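Local structure of vinylacetyl-CoA Delta-isomerase (Nitrosopumilus maritimus SCM1, 6VJR) at residues Q463-K467 with E486-F491; K366-R371 with G449-R455. The protein probably dehydrates 4-hydroxybutyryl-CoA to crotonyl-CoA and isomerises vinylacetyl-CoA, using FAD and a [4Fe-4S] cluster. All coordinates share one frame. Where two conformers were deposited one is given. Residues are numbered along the deposited sequence.

Interaction 1. Residues Q463-K467 with E486-F491; sequences QVGYK and ESSEYF
F491 lays its ring against the side chain of Y466, CD2 to CE1 3.5 Å, with centroids 4.9 Å apart and planes inclined at 42°; K467 CE meets the ring edge at F491 CZ, 3.7 Å away. Beside this apolar patch, two helix starts show how first-turn NH groups, lacking carbonyl partners in their own helix, are met by side chains distant in sequence. Helix 464-475 begins after Q463, whose positive phi (49/52) turns the chain. E486, extended (-171/163) with chi1 p and chi2 t, accepts from two of its NH groups: OE1 from G465 N at 2.8 Å, OE2 from Y466 N at 3.0 Å; a water links V464 N to E486 OE1. At helix 489-494, Q463 (chi1 m, chi2 t) reaches past S488, the residue nearest it in CA register (6.2 Å), and its OE1 accepts from F491 N at 2.9 Å. Other waters join Q463 NE2 to E486 OE2 and to S488 O. Y466 OH bonds Q92 of the second subunit and Y490 OH bonds E334 there, so this C-terminal join also borders a subunit interface. The acceptors suit both helix starts: E486 brings negative charge, which the helix dipole favours, while Q463 brings a neutral amide oxygen that satisfies a backbone NH.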
loop_
_atom_site.group_PDB
_atom_site.type_symbol
_atom_site.label_atom_id
_atom_site.label_comp_id
_atom_site.label_asym_id
_atom_site.label_seq_id
_atom_site.Cartn_x
_atom_site.Cartn_y
_atom_site.Cartn_z
ATOM N N GLN A 463 -0.658 -16.534 18.779
ATOM C CA GLN A 463 -0.143 -17.903 18.946
ATOM C C GLN A 463 1.166 -18.128 18.174
ATOM O O GLN A 463 1.323 -19.082 17.412
ATOM C CB GLN A 463 -1.226 -18.891 18.528
ATOM C CG GLN A 463 -2.394 -18.870 19.490
ATOM C CD GLN A 463 -3.462 -19.891 19.189
ATOM O OE1 GLN A 463 -4.513 -19.566 18.618
ATOM N NE2 GLN A 463 -3.172 -21.133 19.521
ATOM N N VAL A 464 2.131 -17.232 18.410
ATOM C CA VAL A 464 3.457 -17.340 17.816
ATOM C C VAL A 464 4.135 -18.678 18.140
ATOM O O VAL A 464 4.726 -19.293 17.265
ATOM C CB VAL A 464 4.367 -16.184 18.249
ATOM C CG1 VAL A 464 5.754 -16.317 17.641
ATOM C CG2 VAL A 464 3.784 -14.877 17.863
ATOM N N GLY A 465 4.050 -19.136 19.401
ATOM C CA GLY A 465 4.700 -20.377 19.756
ATOM C C GLY A 465 4.121 -21.577 18.998
ATOM O O GLY A 465 4.872 -22.457 18.591
ATOM N N TYR A 466 2.771 -21.629 18.884
ATOM C CA TYR A 466 2.119 -22.646 18.095
ATOM C C TYR A 466 2.636 -22.633 16.665
ATOM O O TYR A 466 2.961 -23.673 16.100
ATOM C CB TYR A 466 0.602 -22.435 18.171
ATOM C CG TYR A 466 -0.327 -23.342 17.374
ATOM C CD1 TYR A 466 -0.494 -23.188 16.004
ATOM C CD2 TYR A 466 -1.184 -24.219 18.007
ATOM C CE1 TYR A 466 -1.389 -23.945 15.269
ATOM C CE2 TYR A 466 -2.109 -24.965 17.282
ATOM C CZ TYR A 466 -2.193 -24.843 15.904
ATOM O OH TYR A 466 -3.107 -25.541 15.120
ATOM N N LYS A 467 2.710 -21.437 16.094
ATOM C CA LYS A 467 3.144 -21.286 14.708
ATOM C C LYS A 467 4.622 -21.656 14.496
ATOM O O LYS A 467 4.969 -22.302 13.506
ATOM C CB LYS A 467 2.844 -19.867 14.209
ATOM C CG LYS A 467 1.346 -19.558 14.127
ATOM C CD LYS A 467 1.005 -18.135 13.713
ATOM C CE LYS A 467 -0.505 -17.996 13.675
ATOM N NZ LYS A 467 -0.886 -16.658 13.327
ATOM N N GLU A 486 1.103 -19.140 26.045
ATOM C CA GLU A 486 0.407 -18.042 25.400
ATOM C C GLU A 486 -1.077 -18.391 25.393
ATOM O O GLU A 486 -1.435 -19.562 25.508
ATOM C CB GLU A 486 0.892 -17.851 23.962
ATOM C CG GLU A 486 0.714 -19.086 23.080
ATOM C CD GLU A 486 1.524 -19.171 21.787
ATOM O OE1 GLU A 486 2.504 -18.364 21.653
ATOM O OE2 GLU A 486 1.220 -20.048 20.887
ATOM N N SER A 487 -1.906 -17.371 25.170
ATOM C CA SER A 487 -3.309 -17.600 24.938
ATOM C C SER A 487 -3.482 -18.457 23.692
ATOM O O SER A 487 -2.961 -18.101 22.647
ATOM C CB SER A 487 -4.084 -16.344 24.794
ATOM O OG SER A 487 -5.450 -16.712 24.578
ATOM N N SER A 488 -4.264 -19.551 23.802
ATOM C CA SER A 488 -4.455 -20.455 22.681
ATOM C C SER A 488 -5.903 -20.455 22.202
ATOM O O SER A 488 -6.291 -21.305 21.411
ATOM C CB SER A 488 -4.018 -21.844 23.025
ATOM O OG SER A 488 -4.841 -22.376 24.038
ATOM N N GLU A 489 -6.674 -19.449 22.598
ATOM C CA GLU A 489 -8.114 -19.481 22.393
ATOM C C GLU A 489 -8.485 -19.319 20.925
ATOM O O GLU A 489 -9.443 -19.909 20.472
ATOM C CB GLU A 489 -8.801 -18.449 23.284
ATOM C CG GLU A 489 -8.698 -18.806 24.765
ATOM C CD GLU A 489 -8.931 -20.284 25.099
ATOM O OE1 GLU A 489 -7.935 -20.988 25.495
ATOM O OE2 GLU A 489 -10.093 -20.757 24.940
ATOM N N TYR A 490 -7.683 -18.601 20.132
ATOM C CA TYR A 490 -8.150 -18.270 18.778
ATOM C C TYR A 490 -8.250 -19.535 17.929
ATOM O O TYR A 490 -9.253 -19.755 17.221
ATOM C CB TYR A 490 -7.278 -17.230 18.074
ATOM C CG TYR A 490 -7.749 -16.878 16.656
ATOM C CD1 TYR A 490 -9.047 -16.477 16.367
ATOM C CD2 TYR A 490 -6.884 -16.950 15.573
ATOM C CE1 TYR A 490 -9.456 -16.177 15.067
ATOM C CE2 TYR A 490 -7.284 -16.638 14.275
ATOM C CZ TYR A 490 -8.572 -16.212 14.016
ATOM O OH TYR A 490 -9.044 -15.900 12.751
ATOM N N PHE A 491 -7.174 -20.349 17.909
ATOM C CA PHE A 491 -7.207 -21.576 17.118
ATOM C C PHE A 491 -8.224 -22.585 17.645
ATOM O O PHE A 491 -8.761 -23.387 16.858
ATOM C CB PHE A 491 -5.832 -22.171 16.847
ATOM C CG PHE A 491 -5.051 -21.429 15.784
ATOM C CD1 PHE A 491 -5.672 -20.849 14.700
ATOM C CD2 PHE A 491 -3.677 -21.313 15.874
ATOM C CE1 PHE A 491 -4.921 -20.160 13.732
ATOM C CE2 PHE A 491 -2.951 -20.645 14.884
ATOM C CZ PHE A 491 -3.586 -20.035 13.852
HETATM O O HOH W 1 -1.408 -16.069 21.536
HETATM O O HOH W 2 -0.866 -21.689 21.367
HETATM O O HOH W 3 -5.026 -23.430 19.987
HETATM O O HOH W 4 1.947 -15.694 20.968
#

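Interaction 2. Residues K366-R371 with G449-R455; sequences KHNVTR and GSPQAQR. With FAD (flavin-adenine dinucleotide), chain F.
Hydrogen bonds centre on H367, from the last turns of helix 359-369. With chi1 at -149° its imidazole uses both nitrogens: ND1 donates to Q454 OE1 at 3.0 Å, almost linearly, and NE2 accepts from R455 NH1 at 2.9 Å, which fixes the ring as the ND1-H tautomer. Q454 (chi1 m, chi2 93°) folds back so that NE2 donates to G449 O at 3.2 Å, and K366 NZ bonds S444 O and G447 O. Both segments belong to the helical C-terminal part of a fold related to acyl-CoA dehydrogenases, and the loop before helix 451-461 lines the FAD pocket: S450 OG is 3.4 Å from FAD C5', G449 CA 3.7 Å from FAD O4'. G449 (111/146) has angles that call for glycine. Packing is tight: H367 CA and P451 CA, the closest such pair, are 6.2 Å apart, P451 O lies 3.4 Å from H367 CE1 at the ring edge, and K366 CG meets Q454 CD at 3.2 Å. Among charges, K366 makes a cation-pi contact with the iron ligand Y293. R371 NH2 and R455 NH1 approach to 3.6 Å; E328 of the second subunit makes salt bridges with both arginines, and D324 of that subunit pairs with R455 NE.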
loop_
_atom_site.group_PDB
_atom_site.type_symbol
_atom_site.label_atom_id
_atom_site.label_comp_id
_atom_site.label_asym_id
_atom_site.label_seq_id
_atom_site.Cartn_x
_atom_site.Cartn_y
_atom_site.Cartn_z
ATOM N N LYS A 366 -11.457 -3.763 12.749
ATOM C CA LYS A 366 -11.138 -2.391 13.135
ATOM C C LYS A 366 -9.804 -1.948 12.534
ATOM O O LYS A 366 -9.675 -0.804 12.114
ATOM C CB LYS A 366 -11.134 -2.316 14.660
ATOM C CG LYS A 366 -10.313 -1.167 15.173
ATOM C CD LYS A 366 -10.954 0.195 14.983
ATOM C CE LYS A 366 -10.074 1.173 15.645
ATOM N NZ LYS A 366 -10.437 2.560 15.472
ATOM N N HIS A 367 -8.801 -2.824 12.529
ATOM C CA HIS A 367 -7.503 -2.395 11.993
ATOM C C HIS A 367 -7.619 -1.996 10.530
ATOM O O HIS A 367 -6.996 -1.005 10.104
ATOM C CB HIS A 367 -6.396 -3.389 12.302
ATOM C CG HIS A 367 -5.065 -2.748 12.457
ATOM N ND1 HIS A 367 -4.846 -1.822 13.458
ATOM C CD2 HIS A 367 -3.919 -2.831 11.764
ATOM C CE1 HIS A 367 -3.555 -1.434 13.387
ATOM N NE2 HIS A 367 -2.991 -2.019 12.367
ATOM N N ASN A 368 -8.396 -2.762 9.753
ATOM C CA ASN A 368 -8.681 -2.380 8.381
ATOM C C ASN A 368 -9.442 -1.054 8.304
ATOM O O ASN A 368 -9.238 -0.261 7.376
ATOM C CB ASN A 368 -9.297 -3.518 7.586
ATOM C CG ASN A 368 -8.291 -4.603 7.304
ATOM O OD1 ASN A 368 -7.153 -4.322 6.885
ATOM N ND2 ASN A 368 -8.676 -5.853 7.490
ATOM N N VAL A 369 -10.431 -0.885 9.196
ATOM C CA VAL A 369 -11.183 0.368 9.293
ATOM C C VAL A 369 -10.257 1.579 9.476
ATOM O O VAL A 369 -10.565 2.670 8.991
ATOM C CB VAL A 369 -12.254 0.253 10.396
ATOM C CG1 VAL A 369 -12.854 1.578 10.829
ATOM C CG2 VAL A 369 -13.341 -0.697 9.944
ATOM N N THR A 370 -9.120 1.408 10.178
ATOM C CA THR A 370 -8.186 2.524 10.423
ATOM C C THR A 370 -7.477 2.968 9.141
ATOM O O THR A 370 -6.872 4.058 9.137
ATOM C CB THR A 370 -7.160 2.267 11.538
ATOM O OG1 THR A 370 -6.153 1.369 11.056
ATOM C CG2 THR A 370 -7.813 1.794 12.841
ATOM N N ARG A 371 -7.527 2.116 8.107
ATOM C CA ARG A 371 -6.804 2.328 6.853
ATOM C C ARG A 371 -7.743 2.679 5.692
ATOM O O ARG A 371 -7.548 3.667 4.989
ATOM C CB ARG A 371 -6.008 1.050 6.543
ATOM C CG ARG A 371 -4.895 0.768 7.537
ATOM C CD ARG A 371 -4.247 -0.586 7.327
ATOM N NE ARG A 371 -3.059 -0.738 8.164
ATOM C CZ ARG A 371 -2.291 -1.814 8.225
ATOM N NH1 ARG A 371 -2.567 -2.876 7.524
ATOM N NH2 ARG A 371 -1.211 -1.828 8.983
ATOM N N GLY A 449 -10.378 2.579 20.340
ATOM C CA GLY A 449 -8.941 2.535 20.488
ATOM C C GLY A 449 -8.208 2.840 19.186
ATOM O O GLY A 449 -8.596 2.456 18.083
ATOM N N SER A 450 -7.072 3.497 19.361
ATOM C CA SER A 450 -6.198 3.852 18.269
ATOM C C SER A 450 -5.591 2.590 17.645
ATOM O O SER A 450 -5.580 1.516 18.269
ATOM C CB SER A 450 -5.139 4.771 18.759
ATOM O OG SER A 450 -5.654 5.902 19.444
ATOM N N PRO A 451 -4.946 2.667 16.456
ATOM C CA PRO A 451 -4.421 1.487 15.786
ATOM C C PRO A 451 -3.527 0.617 16.674
ATOM O O PRO A 451 -3.593 -0.617 16.648
ATOM C CB PRO A 451 -3.639 2.051 14.594
ATOM C CG PRO A 451 -4.434 3.305 14.245
ATOM C CD PRO A 451 -4.971 3.822 15.552
ATOM N N GLN A 452 -2.675 1.244 17.482
ATOM C CA GLN A 452 -1.703 0.475 18.245
ATOM C C GLN A 452 -2.406 -0.462 19.221
ATOM O O GLN A 452 -1.889 -1.538 19.507
ATOM C CB GLN A 452 -0.696 1.373 18.953
ATOM C CG GLN A 452 0.460 0.611 19.592
ATOM C CD GLN A 452 1.403 -0.063 18.610
ATOM O OE1 GLN A 452 1.309 -0.025 17.365
ATOM N NE2 GLN A 452 2.284 -0.816 19.214
ATOM N N ALA A 453 -3.595 -0.054 19.692
ATOM C CA ALA A 453 -4.330 -0.882 20.646
ATOM C C ALA A 453 -4.753 -2.205 20.009
ATOM O O ALA A 453 -4.675 -3.242 20.660
ATOM C CB ALA A 453 -5.564 -0.170 21.154
ATOM N N GLN A 454 -5.148 -2.169 18.727
ATOM C CA GLN A 454 -5.452 -3.397 18.011
ATOM C C GLN A 454 -4.237 -4.281 17.836
ATOM O O GLN A 454 -4.322 -5.504 17.942
ATOM C CB GLN A 454 -6.105 -3.305 16.631
ATOM C CG GLN A 454 -7.477 -2.698 16.656
ATOM C CD GLN A 454 -7.325 -1.227 16.414
ATOM O OE1 GLN A 454 -6.941 -0.733 15.327
ATOM N NE2 GLN A 454 -7.717 -0.548 17.459
ATOM N N ARG A 455 -3.080 -3.667 17.508
ATOM C CA ARG A 455 -1.867 -4.428 17.307
ATOM C C ARG A 455 -1.464 -5.176 18.568
ATOM O O ARG A 455 -1.088 -6.345 18.497
ATOM C CB ARG A 455 -0.786 -3.524 16.733
ATOM C CG ARG A 455 -1.197 -2.896 15.400
ATOM C CD ARG A 455 -0.033 -2.132 14.740
ATOM N NE ARG A 455 0.879 -3.024 14.025
ATOM C CZ ARG A 455 0.727 -3.514 12.793
ATOM N NH1 ARG A 455 -0.397 -3.294 12.132
ATOM N NH2 ARG A 455 1.701 -4.231 12.264
HETATM P PA FAD F . -4.485 9.135 22.611
HETATM O O1A FAD F . -4.531 8.012 23.563
HETATM O O2A FAD F . -3.993 10.434 23.107
HETATM O O5B FAD F . -3.749 8.580 21.311
HETATM C C5B FAD F . -2.858 9.406 20.522
HETATM C C4B FAD F . -1.719 8.553 20.045
HETATM O O4B FAD F . -0.858 8.231 21.164
HETATM C C3B FAD F . -2.083 7.209 19.385
HETATM O O3B FAD F . -1.182 6.923 18.311
HETATM C C2B FAD F . -1.887 6.208 20.517
HETATM O O2B FAD F . -1.648 4.861 20.139
HETATM C C1B FAD F . -0.687 6.821 21.243
HETATM N N9A FAD F . -0.625 6.482 22.659
HETATM C C8A FAD F . -1.455 6.858 23.693
HETATM N N7A FAD F . -1.106 6.408 24.872
HETATM C C5A FAD F . 0.023 5.655 24.604
HETATM C C6A FAD F . 0.873 4.905 25.442
HETATM N N6A FAD F . 0.719 4.849 26.766
HETATM N N1A FAD F . 1.879 4.215 24.856
HETATM C C2A FAD F . 2.040 4.323 23.525
HETATM N N3A FAD F . 1.334 5.022 22.638
HETATM C C4A FAD F . 0.319 5.672 23.240
HETATM N N1 FAD F . -15.031 6.974 23.617
HETATM C C2 FAD F . -16.070 6.680 24.467
HETATM O O2 FAD F . -15.893 6.243 25.615
HETATM N N3 FAD F . -17.365 6.813 24.001
HETATM C C4 FAD F . -17.744 7.252 22.765
HETATM O O4 FAD F . -18.913 7.441 22.477
HETATM C C4X FAD F . -16.631 7.652 21.917
HETATM N N5 FAD F . -16.904 8.126 20.697
HETATM C C5X FAD F . -15.868 8.705 19.996
HETATM C C6 FAD F . -16.123 9.425 18.819
HETATM C C7 FAD F . -15.111 10.060 18.115
HETATM C C7M FAD F . -15.447 10.911 16.915
HETATM C C8 FAD F . -13.771 9.859 18.504
HETATM C C8M FAD F . -12.648 10.441 17.696
HETATM C C9 FAD F . -13.482 9.086 19.605
HETATM C C9A FAD F . -14.529 8.529 20.382
HETATM N N10 FAD F . -14.278 7.847 21.572
HETATM C C10 FAD F . -15.309 7.465 22.429
HETATM C "C1'" FAD F . -12.897 7.924 22.086
HETATM C "C2'" FAD F . -11.873 6.963 21.533
HETATM O "O2'" FAD F . -12.065 5.705 22.183
HETATM C "C3'" FAD F . -10.458 7.497 21.798
HETATM O "O3'" FAD F . -10.295 8.614 20.945
HETATM C "C4'" FAD F . -9.330 6.463 21.657
HETATM O "O4'" FAD F . -9.379 5.509 22.727
HETATM C "C5'" FAD F . -7.952 7.099 21.637
HETATM O "O5'" FAD F . -7.757 7.850 22.825
HETATM P P FAD F . -7.345 9.350 22.771
HETATM O O1P FAD F . -8.266 10.149 21.962
HETATM O O2P FAD F . -7.090 9.762 24.161
HETATM O O3P FAD F . -5.951 9.419 21.984
#

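Overall arrangement
The two contacts follow in series: interaction 2 closes at R455 on helix 451-461, and interaction 1 opens at Q463, just before the next helix, 464-475. Their centres lie 21 Å apart and their nearest atoms about 10 Å, without touching. Depth separates them. Interaction 2 is buried, its centre about 14 Å from the centre of the chain, and borders the cofactors, with the K366 side chain about 7 Å from the Fe(III) ion and G449, S450 and Q452 in the FAD pocket. Interaction 1, centred about 29 Å from the chain's centre, is away from the annotated sites. Both nevertheless meet the second subunit, while interaction 2 also meets the third, whose D382 hydrogen-bonds the same FAD.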